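Bacterioferritin (Rhodobacter capsulatus, PDB 1JGC) stores iron in a hollow 24-subunit shell, oxidising Fe(2+) with dioxygen at a ferroxidase centre and helping to lay down the ferric mineral core. Local coordinates at the interface of chains A and B and the interface of chains A and C. Residues are numbered along the deposited sequence; one frame, centred on the assembly and turned at random. Chains: chain A/B/C, bacterioferritin.

Contact 1: the interface of chains A and B. Residues chain A 35, 37, 147, 150-151, 154; chain B 140, 143-144, 152.
This is a mainly apolar part of the interface between two subunits of bacterioferritin, a ferritin-like four-helix-bundle protein. It is not an exact two-fold contact, and it helps join subunits of different orientation into the 24-mer. Chain A brings its short helix 146-152, A:Ala154 and the turn holding A:Trp35 and A:Leu37. Chain B brings the C-terminal part of helix 114-144 and B:Leu152 at the end of its own short helix 146-152. B:Leu144 points its CD2 methyl at the short helix of chain A and meets A:Ala150 CB at 3.5 Å. The same methyl touches the backbone at A:Leu151. A:Leu151 CD1 packs on B:Leu152 CB at 3.4 Å, and the two side chains run past each other in opposite directions. B:Leu152 CD2 reaches A:Ala154 CB at 3.7 Å. B:Leu140 spreads its methyls, CD1 to A:Leu37 CD2 and CD2 to A:Ala154 CB. B:Arg143 bends at chi3 (-81°), which turns its guanidinium toward A:Trp35. Its NH1 lies 3.6 Å from A:Trp35 CB, and NH2 sits above one ring face near the rim, the planes 51° apart. A:Gln147 lays its amide beside the B:Leu144 carbonyl, but as modelled the N-H points away and no hydrogen bond is assigned.

Contact 2: the interface of chains A and C. Residues chain A 27, 30-31, 34; chain C 63, 69.
C:Leu63 and A:Leu31 form the apolar centre of this patch, with the CD2 methyl of C:Leu63 3.3 Å from A:Leu31 CD1. The A-C interface is two-fold symmetric and joins two subunits of the ferritin-like shell, probably the dimer that shares a haem. The two leucine side chains cross at about a right angle and touch through their methyls. CD2 of C:Leu63 faces A:Leu31, while CD1 lies mainly on A:Arg30 and also nears A:Leu31. This CD1 packs against the root of A:Arg30, 3.5 Å from CB, and also meets the A:Arg30 carbonyl carbon at 3.6 Å. The CG of C:Leu63 stands opposite its own carbonyl carbon (chi1 -73°), and the nearly straight chi2 of 175° carries the fork toward chain A. Further along, A:Val27 turns CG1 toward the ring of C:Pro69. The closest approach there is 4.2 Å, from A:Val27 CG1 to C:Pro69 CG, a looser contact than the leucine pair. At the polar rim, A:Arg30 gives C:Leu63 its aliphatic base, while its chain bends at chi2 (-61°) and takes the guanidinium past the leucine. A:Asp34 borders the patch on another side. Its carboxylate OD2 lies 4.4 Å from the C:Leu63 carbonyl O, too far for a bond. All the chain A residues come from the C-terminal part of helix 5-34. C:Leu63 is next to last in helix 38-64, and C:Pro69 lies in the loop that follows.

Contact 3: the interface of chains A and C. Residues chain A 56, 59-60, 63, 69; chain C 27, 30-31.
C:Arg30 and A:Asp56 make a charged link, repeated by the two-fold with the chains exchanged, between helix 5-35 of chain C and helix 38-64 of chain A in the ferritin-like shell. The C:Arg30 chain bends at chi2 (-59°), swinging its guanidinium along helix 38-64 to A:Asp56. It meets the carboxylate side-on, with a separate nitrogen for each oxygen. NE donates to A:Asp56 OD1 at 2.8 Å in a salt bridge, with 165° at the hydrogen. NH2 donates to A:Asp56 OD2 at 3.0 Å. Both oxygens are met on their syn sides, both donors tilted out of the carboxylate plane. The two planes are 24° apart, and the paired contacts should restrict rotation of both groups. A leucine in place of C:Arg30, lacking the guanidinium, would probably leave the A:Asp56 carboxylate without its cationic mate and freer to turn. Apolar contacts line the arginine chain, with A:Ile59 CG2 touching C:Arg30 CG at 3.7 Å. A:Leu63 and A:Pro69 meet C:Arg30, C:Leu31 and C:Val27 as the chain-exchanged counterparts of the contacts around C:Leu63. On the guanidinium face, the methyl CB of A:Ala60 sits above the plane, over its centre, with C:Arg30 CZ as its nearest atom there at 3.9 Å.

Contact 1: the interface of chains A and B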
# COMPACT_ATOMS: atom_id res chain seq x y z
N TRP A 35 -18.32 -17.12 -41.21
CA TRP A 35 -18.99 -16.11 -42.03
C TRP A 35 -18.51 -14.72 -41.66
O TRP A 35 -18.78 -13.74 -42.35
CB TRP A 35 -20.52 -16.17 -41.87
CG TRP A 35 -21.15 -17.40 -42.46
CD1 TRP A 35 -20.68 -18.14 -43.50
CD2 TRP A 35 -22.37 -18.04 -42.03
NE1 TRP A 35 -21.52 -19.20 -43.74
CE2 TRP A 35 -22.56 -19.16 -42.86
CE3 TRP A 35 -23.31 -17.76 -41.03
CZ2 TRP A 35 -23.66 -20.02 -42.72
CZ3 TRP A 35 -24.41 -18.62 -40.89
CH2 TRP A 35 -24.57 -19.73 -41.73
N LEU A 37 -19.28 -13.33 -38.74
CA LEU A 37 -20.27 -12.73 -37.85
C LEU A 37 -19.95 -13.13 -36.41
O LEU A 37 -20.73 -13.80 -35.75
CB LEU A 37 -21.67 -13.23 -38.24
CG LEU A 37 -22.02 -13.06 -39.73
CD1 LEU A 37 -23.45 -13.52 -39.98
CD2 LEU A 37 -21.86 -11.61 -40.13
N GLN A 147 -28.06 -7.22 -45.04
CA GLN A 147 -26.78 -6.54 -44.92
C GLN A 147 -26.62 -5.78 -43.61
O GLN A 147 -25.57 -5.84 -42.97
CB GLN A 147 -26.59 -5.58 -46.10
CG GLN A 147 -26.69 -6.26 -47.45
CD GLN A 147 -26.32 -5.35 -48.61
OE1 GLN A 147 -26.89 -4.28 -48.77
NE2 GLN A 147 -25.37 -5.79 -49.43
N ALA A 150 -26.10 -8.20 -40.70
CA ALA A 150 -24.78 -8.81 -40.78
C ALA A 150 -23.75 -7.79 -40.30
O ALA A 150 -22.81 -8.14 -39.59
CB ALA A 150 -24.49 -9.24 -42.21
N LEU A 151 -23.93 -6.54 -40.69
CA LEU A 151 -23.01 -5.49 -40.29
C LEU A 151 -22.97 -5.36 -38.76
O LEU A 151 -21.90 -5.35 -38.16
CB LEU A 151 -23.43 -4.16 -40.92
CG LEU A 151 -22.60 -2.92 -40.61
CD1 LEU A 151 -21.12 -3.21 -40.82
CD2 LEU A 151 -23.06 -1.77 -41.50
N ALA A 154 -21.07 -8.31 -37.18
CA ALA A 154 -19.78 -8.66 -37.76
C ALA A 154 -18.61 -8.07 -36.99
O ALA A 154 -18.75 -7.09 -36.25
CB ALA A 154 -19.72 -8.21 -39.21
N LEU B 140 -17.42 -12.14 -46.23
CA LEU B 140 -18.14 -11.12 -45.48
C LEU B 140 -18.29 -9.86 -46.32
O LEU B 140 -19.26 -9.12 -46.18
CB LEU B 140 -17.40 -10.79 -44.19
CG LEU B 140 -18.04 -9.70 -43.32
CD1 LEU B 140 -19.42 -10.16 -42.86
CD2 LEU B 140 -17.14 -9.40 -42.12
N ARG B 143 -21.22 -10.44 -48.66
CA ARG B 143 -22.46 -10.45 -47.90
C ARG B 143 -22.89 -9.05 -47.46
O ARG B 143 -24.06 -8.69 -47.59
CB ARG B 143 -22.32 -11.36 -46.67
CG ARG B 143 -23.43 -11.17 -45.66
CD ARG B 143 -23.36 -12.18 -44.54
NE ARG B 143 -23.95 -13.45 -44.93
CZ ARG B 143 -23.27 -14.58 -45.03
NH1 ARG B 143 -21.96 -14.59 -44.77
NH2 ARG B 143 -23.89 -15.71 -45.36
N LEU B 144 -21.94 -8.27 -46.95
CA LEU B 144 -22.22 -6.92 -46.49
C LEU B 144 -22.39 -5.95 -47.64
O LEU B 144 -23.25 -5.08 -47.59
CB LEU B 144 -21.08 -6.40 -45.60
CG LEU B 144 -20.79 -7.11 -44.28
CD1 LEU B 144 -19.62 -6.43 -43.59
CD2 LEU B 144 -22.02 -7.08 -43.39
N LEU B 152 -17.91 -1.01 -41.77
CA LEU B 152 -17.43 -1.87 -40.69
C LEU B 152 -15.95 -1.72 -40.40
O LEU B 152 -15.50 -1.91 -39.26
CB LEU B 152 -17.71 -3.34 -41.03
CG LEU B 152 -17.16 -4.43 -40.11
CD1 LEU B 152 -17.82 -4.32 -38.75
CD2 LEU B 152 -17.43 -5.79 -40.72

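Contact 2: the interface of chains A and C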
# COMPACT_ATOMS: atom_id res chain seq x y z
N VAL A 27 -22.56 -25.93 -33.91
CA VAL A 27 -22.28 -25.89 -35.34
C VAL A 27 -22.58 -24.48 -35.84
O VAL A 27 -21.84 -23.93 -36.64
CB VAL A 27 -23.14 -26.92 -36.13
CG1 VAL A 27 -22.89 -26.77 -37.61
CG2 VAL A 27 -22.81 -28.33 -35.69
N ARG A 30 -19.73 -22.16 -34.99
CA ARG A 30 -18.63 -22.34 -35.92
C ARG A 30 -18.94 -21.76 -37.30
O ARG A 30 -18.11 -21.07 -37.89
CB ARG A 30 -18.28 -23.82 -36.02
CG ARG A 30 -17.29 -24.25 -34.97
CD ARG A 30 -16.03 -23.46 -35.19
NE ARG A 30 -15.12 -23.48 -34.05
CZ ARG A 30 -14.16 -22.58 -33.87
NH1 ARG A 30 -13.99 -21.61 -34.75
NH2 ARG A 30 -13.37 -22.66 -32.81
N LEU A 31 -20.13 -22.05 -37.80
CA LEU A 31 -20.57 -21.55 -39.09
C LEU A 31 -20.56 -20.01 -39.09
O LEU A 31 -19.98 -19.38 -39.98
CB LEU A 31 -21.98 -22.06 -39.36
CG LEU A 31 -22.30 -22.99 -40.55
CD1 LEU A 31 -21.05 -23.61 -41.16
CD2 LEU A 31 -23.24 -24.04 -40.05
N ASP A 34 -17.08 -18.53 -39.21
CA ASP A 34 -16.46 -18.58 -40.54
C ASP A 34 -17.09 -17.54 -41.49
O ASP A 34 -16.44 -17.13 -42.47
CB ASP A 34 -16.58 -19.99 -41.12
CG ASP A 34 -15.84 -20.15 -42.45
OD1 ASP A 34 -14.65 -19.76 -42.55
OD2 ASP A 34 -16.45 -20.68 -43.41
N LEU C 63 -14.82 -26.99 -41.63
CA LEU C 63 -15.44 -25.84 -42.28
C LEU C 63 -14.44 -25.11 -43.17
O LEU C 63 -14.77 -24.69 -44.27
CB LEU C 63 -16.01 -24.88 -41.25
CG LEU C 63 -17.28 -25.36 -40.54
CD1 LEU C 63 -17.67 -24.36 -39.47
CD2 LEU C 63 -18.40 -25.53 -41.56
N PRO C 69 -19.52 -30.32 -41.27
CA PRO C 69 -19.38 -31.09 -40.03
C PRO C 69 -20.69 -31.80 -39.72
O PRO C 69 -21.78 -31.20 -39.81
CB PRO C 69 -19.02 -30.02 -39.01
CG PRO C 69 -19.77 -28.82 -39.51
CD PRO C 69 -19.51 -28.87 -41.00

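Contact 3: the interface of chains A and C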
# COMPACT_ATOMS: atom_id res chain seq x y z
N ASP A 56 -26.44 -31.79 -18.18
CA ASP A 56 -25.79 -32.33 -17.00
C ASP A 56 -26.78 -32.45 -15.84
O ASP A 56 -26.87 -33.48 -15.17
CB ASP A 56 -24.61 -31.44 -16.60
CG ASP A 56 -23.94 -31.92 -15.34
OD1 ASP A 56 -23.64 -33.13 -15.25
OD2 ASP A 56 -23.71 -31.09 -14.43
N ILE A 59 -29.11 -35.40 -16.44
CA ILE A 59 -28.47 -36.69 -16.29
C ILE A 59 -28.38 -37.03 -14.81
O ILE A 59 -28.58 -38.17 -14.41
CB ILE A 59 -27.06 -36.69 -16.91
CG1 ILE A 59 -27.17 -36.55 -18.43
CG2 ILE A 59 -26.31 -37.96 -16.53
CD1 ILE A 59 -25.85 -36.36 -19.13
N ALA A 60 -28.08 -36.02 -13.99
CA ALA A 60 -27.96 -36.24 -12.55
C ALA A 60 -29.30 -36.64 -11.94
O ALA A 60 -29.37 -37.52 -11.07
CB ALA A 60 -27.43 -34.98 -11.86
N LEU A 63 -30.02 -40.33 -12.79
CA LEU A 63 -29.27 -41.28 -11.97
C LEU A 63 -29.85 -41.37 -10.57
O LEU A 63 -29.97 -42.45 -10.00
CB LEU A 63 -27.80 -40.90 -11.91
CG LEU A 63 -27.00 -41.12 -13.19
CD1 LEU A 63 -25.58 -40.61 -13.01
CD2 LEU A 63 -26.99 -42.60 -13.53
N PRO A 69 -29.20 -42.86 -17.92
CA PRO A 69 -29.13 -41.78 -18.90
C PRO A 69 -28.65 -42.33 -20.22
O PRO A 69 -27.69 -43.11 -20.27
CB PRO A 69 -28.14 -40.82 -18.26
CG PRO A 69 -27.21 -41.73 -17.54
CD PRO A 69 -28.16 -42.71 -16.89
N VAL C 27 -20.85 -39.37 -18.85
CA VAL C 27 -21.72 -40.30 -18.15
C VAL C 27 -20.91 -40.95 -17.02
O VAL C 27 -21.40 -41.13 -15.91
CB VAL C 27 -22.26 -41.41 -19.09
CG1 VAL C 27 -23.08 -42.40 -18.30
CG2 VAL C 27 -23.13 -40.79 -20.16
N ARG C 30 -20.66 -38.60 -14.06
CA ARG C 30 -21.89 -38.62 -13.30
C ARG C 30 -22.06 -39.91 -12.49
O ARG C 30 -22.41 -39.88 -11.31
CB ARG C 30 -23.07 -38.41 -14.24
CG ARG C 30 -23.39 -36.95 -14.44
CD ARG C 30 -23.71 -36.37 -13.09
NE ARG C 30 -23.67 -34.92 -13.07
CZ ARG C 30 -23.58 -34.22 -11.94
NH1 ARG C 30 -23.53 -34.85 -10.78
NH2 ARG C 30 -23.56 -32.89 -11.98
N LEU C 31 -21.80 -41.04 -13.14
CA LEU C 31 -21.89 -42.34 -12.50
C LEU C 31 -20.93 -42.39 -11.30
O LEU C 31 -21.32 -42.72 -10.19
CB LEU C 31 -21.53 -43.41 -13.52
CG LEU C 31 -22.53 -44.49 -13.97
CD1 LEU C 31 -23.95 -44.14 -13.60
CD2 LEU C 31 -22.37 -44.65 -15.46

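Contact 2 and contact 3 belong to one two-fold interface between chains A and C, their C-alpha centres about 29 Å apart. A:Val27, A:Arg30 and A:Leu31 face C:Leu63 and C:Pro69 in contact 2; contact 3 has the same residues with the chains exchanged. Each subunit offers its first helix (5-34 in chain A, 5-35 in chain C) at one place, and at the other helix 38-64 with the loop after it. Contact 1 joins chain A to chain B, about 16 Å from contact 2 and 41 Å from contact 3. A:Asp34 and A:Trp35 are sequence neighbours, so the end of helix 5-34 brings both interfaces close together within the 24-mer.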